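Local coordinates for PKS (PDB 4OQJ), which is a ketosynthase-containing polyketide synthase from the oxazolomycin pathway and probably extends the growing chain by condensing acyl units held on carrier protein, at residues Pro428-Val433 with His444-Glu449. Residues are numbered along the deposited sequence; the frame is centred on the assembly and turned at random.
Sequences PRRAGV and HVIVEE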
loop_
_atom_site.group_PDB
_atom_site.type_symbol
_atom_site.label_atom_id
_atom_site.label_comp_id
_atom_site.label_asym_id
_atom_site.label_seq_id
_atom_site.Cartn_x
_atom_site.Cartn_y
_atom_site.Cartn_z
ATOM N N PRO A 428 -10.247 -19.247 23.164
ATOM C CA PRO A 428 -8.802 -19.304 22.931
ATOM C C PRO A 428 -8.158 -17.979 23.307
ATOM O O PRO A 428 -8.831 -16.946 23.268
ATOM C CB PRO A 428 -8.691 -19.574 21.428
ATOM C CG PRO A 428 -9.949 -20.259 21.075
ATOM C CD PRO A 428 -11.008 -19.660 21.975
ATOM N N ARG A 429 -6.883 -18.004 23.672
ATOM C CA ARG A 429 -6.195 -16.787 24.054
ATOM C C ARG A 429 -6.160 -15.783 22.899
ATOM O O ARG A 429 -5.789 -16.125 21.781
ATOM C CB ARG A 429 -4.786 -17.116 24.519
ATOM C CG ARG A 429 -4.757 -18.018 25.760
ATOM C CD ARG A 429 -3.405 -18.657 25.910
ATOM N NE ARG A 429 -3.296 -19.455 27.129
ATOM C CZ ARG A 429 -3.761 -20.692 27.260
ATOM N NH1 ARG A 429 -4.391 -21.286 26.251
ATOM N NH2 ARG A 429 -3.594 -21.342 28.409
ATOM N N ARG A 430 -6.552 -14.542 23.179
ATOM C CA ARG A 430 -6.580 -13.501 22.164
ATOM C C ARG A 430 -5.870 -12.250 22.647
ATOM O O ARG A 430 -5.955 -11.883 23.833
ATOM C CB ARG A 430 -8.014 -13.155 21.782
ATOM C CG ARG A 430 -8.746 -14.258 21.065
ATOM C CD ARG A 430 -10.244 -14.014 21.075
ATOM N NE ARG A 430 -10.940 -15.068 20.351
ATOM C CZ ARG A 430 -12.252 -15.254 20.365
ATOM N NH1 ARG A 430 -13.044 -14.456 21.077
ATOM N NH2 ARG A 430 -12.769 -16.250 19.661
ATOM N N ALA A 431 -5.192 -11.595 21.709
ATOM C CA ALA A 431 -4.471 -10.370 21.980
ATOM C C ALA A 431 -4.780 -9.299 20.953
ATOM O O ALA A 431 -5.203 -9.592 19.822
ATOM C CB ALA A 431 -2.969 -10.636 22.005
ATOM N N GLY A 432 -4.548 -8.052 21.356
ATOM C CA GLY A 432 -4.522 -6.941 20.425
ATOM C C GLY A 432 -3.116 -6.374 20.288
ATOM O O GLY A 432 -2.326 -6.385 21.237
ATOM N N VAL A 433 -2.812 -5.874 19.101
ATOM C CA VAL A 433 -1.544 -5.227 18.828
ATOM C C VAL A 433 -1.794 -3.886 18.155
ATOM O O VAL A 433 -2.389 -3.837 17.070
ATOM C CB VAL A 433 -0.663 -6.087 17.916
ATOM C CG1 VAL A 433 0.713 -5.457 17.768
ATOM C CG2 VAL A 433 -0.569 -7.496 18.441
ATOM N N HIS A 444 -4.547 -1.569 14.199
ATOM C CA HIS A 444 -4.712 -2.515 15.305
ATOM C C HIS A 444 -5.025 -3.881 14.708
ATOM O O HIS A 444 -5.812 -3.997 13.773
ATOM C CB HIS A 444 -5.815 -2.060 16.257
ATOM C CG HIS A 444 -5.894 -2.843 17.540
ATOM N ND1 HIS A 444 -5.096 -2.570 18.635
ATOM C CD2 HIS A 444 -6.693 -3.876 17.905
ATOM C CE1 HIS A 444 -5.417 -3.393 19.624
ATOM N NE2 HIS A 444 -6.388 -4.186 19.210
ATOM N N VAL A 445 -4.375 -4.904 15.241
ATOM C CA VAL A 445 -4.468 -6.272 14.745
ATOM C C VAL A 445 -4.896 -7.200 15.892
ATOM O O VAL A 445 -4.381 -7.100 17.021
ATOM C CB VAL A 445 -3.121 -6.715 14.163
ATOM C CG1 VAL A 445 -3.113 -8.199 13.784
ATOM C CG2 VAL A 445 -2.781 -5.850 12.976
ATOM N N ILE A 446 -5.848 -8.088 15.609
ATOM C CA ILE A 446 -6.317 -9.055 16.595
ATOM C C ILE A 446 -5.683 -10.388 16.269
ATOM O O ILE A 446 -5.803 -10.887 15.141
ATOM C CB ILE A 446 -7.845 -9.215 16.595
ATOM C CG1 ILE A 446 -8.540 -7.858 16.827
ATOM C CG2 ILE A 446 -8.276 -10.265 17.634
ATOM C CD1 ILE A 446 -8.185 -7.172 18.123
ATOM N N VAL A 447 -5.013 -10.957 17.258
ATOM C CA VAL A 447 -4.265 -12.203 17.084
ATOM C C VAL A 447 -4.752 -13.234 18.100
ATOM O O VAL A 447 -4.970 -12.899 19.266
ATOM C CB VAL A 447 -2.737 -12.000 17.268
ATOM C CG1 VAL A 447 -1.994 -13.233 16.834
ATOM C CG2 VAL A 447 -2.240 -10.800 16.475
ATOM N N GLU A 448 -4.914 -14.478 17.646
ATOM C CA GLU A 448 -5.331 -15.590 18.495
ATOM C C GLU A 448 -4.275 -16.708 18.501
ATOM O O GLU A 448 -3.496 -16.887 17.543
ATOM C CB GLU A 448 -6.682 -16.125 18.014
ATOM C CG GLU A 448 -7.317 -17.178 18.902
ATOM C CD GLU A 448 -8.737 -17.521 18.465
ATOM O OE1 GLU A 448 -9.666 -16.726 18.738
ATOM O OE2 GLU A 448 -8.927 -18.578 17.829
ATOM N N GLU A 449 -4.238 -17.464 19.588
ATOM C CA GLU A 449 -3.307 -18.569 19.677
ATOM C C GLU A 449 -3.667 -19.585 18.593
ATOM O O GLU A 449 -4.813 -19.651 18.150
ATOM C CB GLU A 449 -3.338 -19.199 21.063
ATOM C CG GLU A 449 -4.661 -19.865 21.420
ATOM C CD GLU A 449 -4.576 -20.592 22.751
ATOM O OE1 GLU A 449 -3.670 -21.442 22.883
ATOM O OE2 GLU A 449 -5.391 -20.308 23.660
#
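Glu449 OE2 takes two hydrogen bonds from Arg429: the backbone N comes in on the anti side at 2.7 Å, almost straight (174°), and NH1 on the syn side at 2.9 Å. The latter, a salt bridge, lies in the guanidinium plane, the carboxylate turned 80° to it. Glu449 CG sits between its N and carbonyl carbon (chi1 65°), which turns the carboxylate back toward Arg429 N and against CB, CG and CD. One residue inward, the non-hydrogen-bonded pair Arg430 and Glu448 run side by side, their flat ends nearly coplanar; NE reaches OE1 at 2.6 Å, NH2 weakly bonding the same oxygen. Pro428 CB rests 3.6 Å from Glu448 CD. Both salt bridges lie at the open end of the antiparallel hairpin 430-436/441-448, part of the C-terminal-half sheet of the thiolase-like fold, between strands 280-289 and 325-327. Within 430-433 and 444-448, Ala431 with Val447 and Val433 with Val445 are hydrogen-bonded pairs. The His444 ring leans in at Gly432, NE2 3.5 Å from Gly432 CA; Ser434 OG holds its ND1. Helix 376-390 packs on Ala431, Val433 and Val447, helix 302-316 on His444 and Ile446. Arg391 binds Glu449 OE1; Trp422 O receives Arg429 NH2.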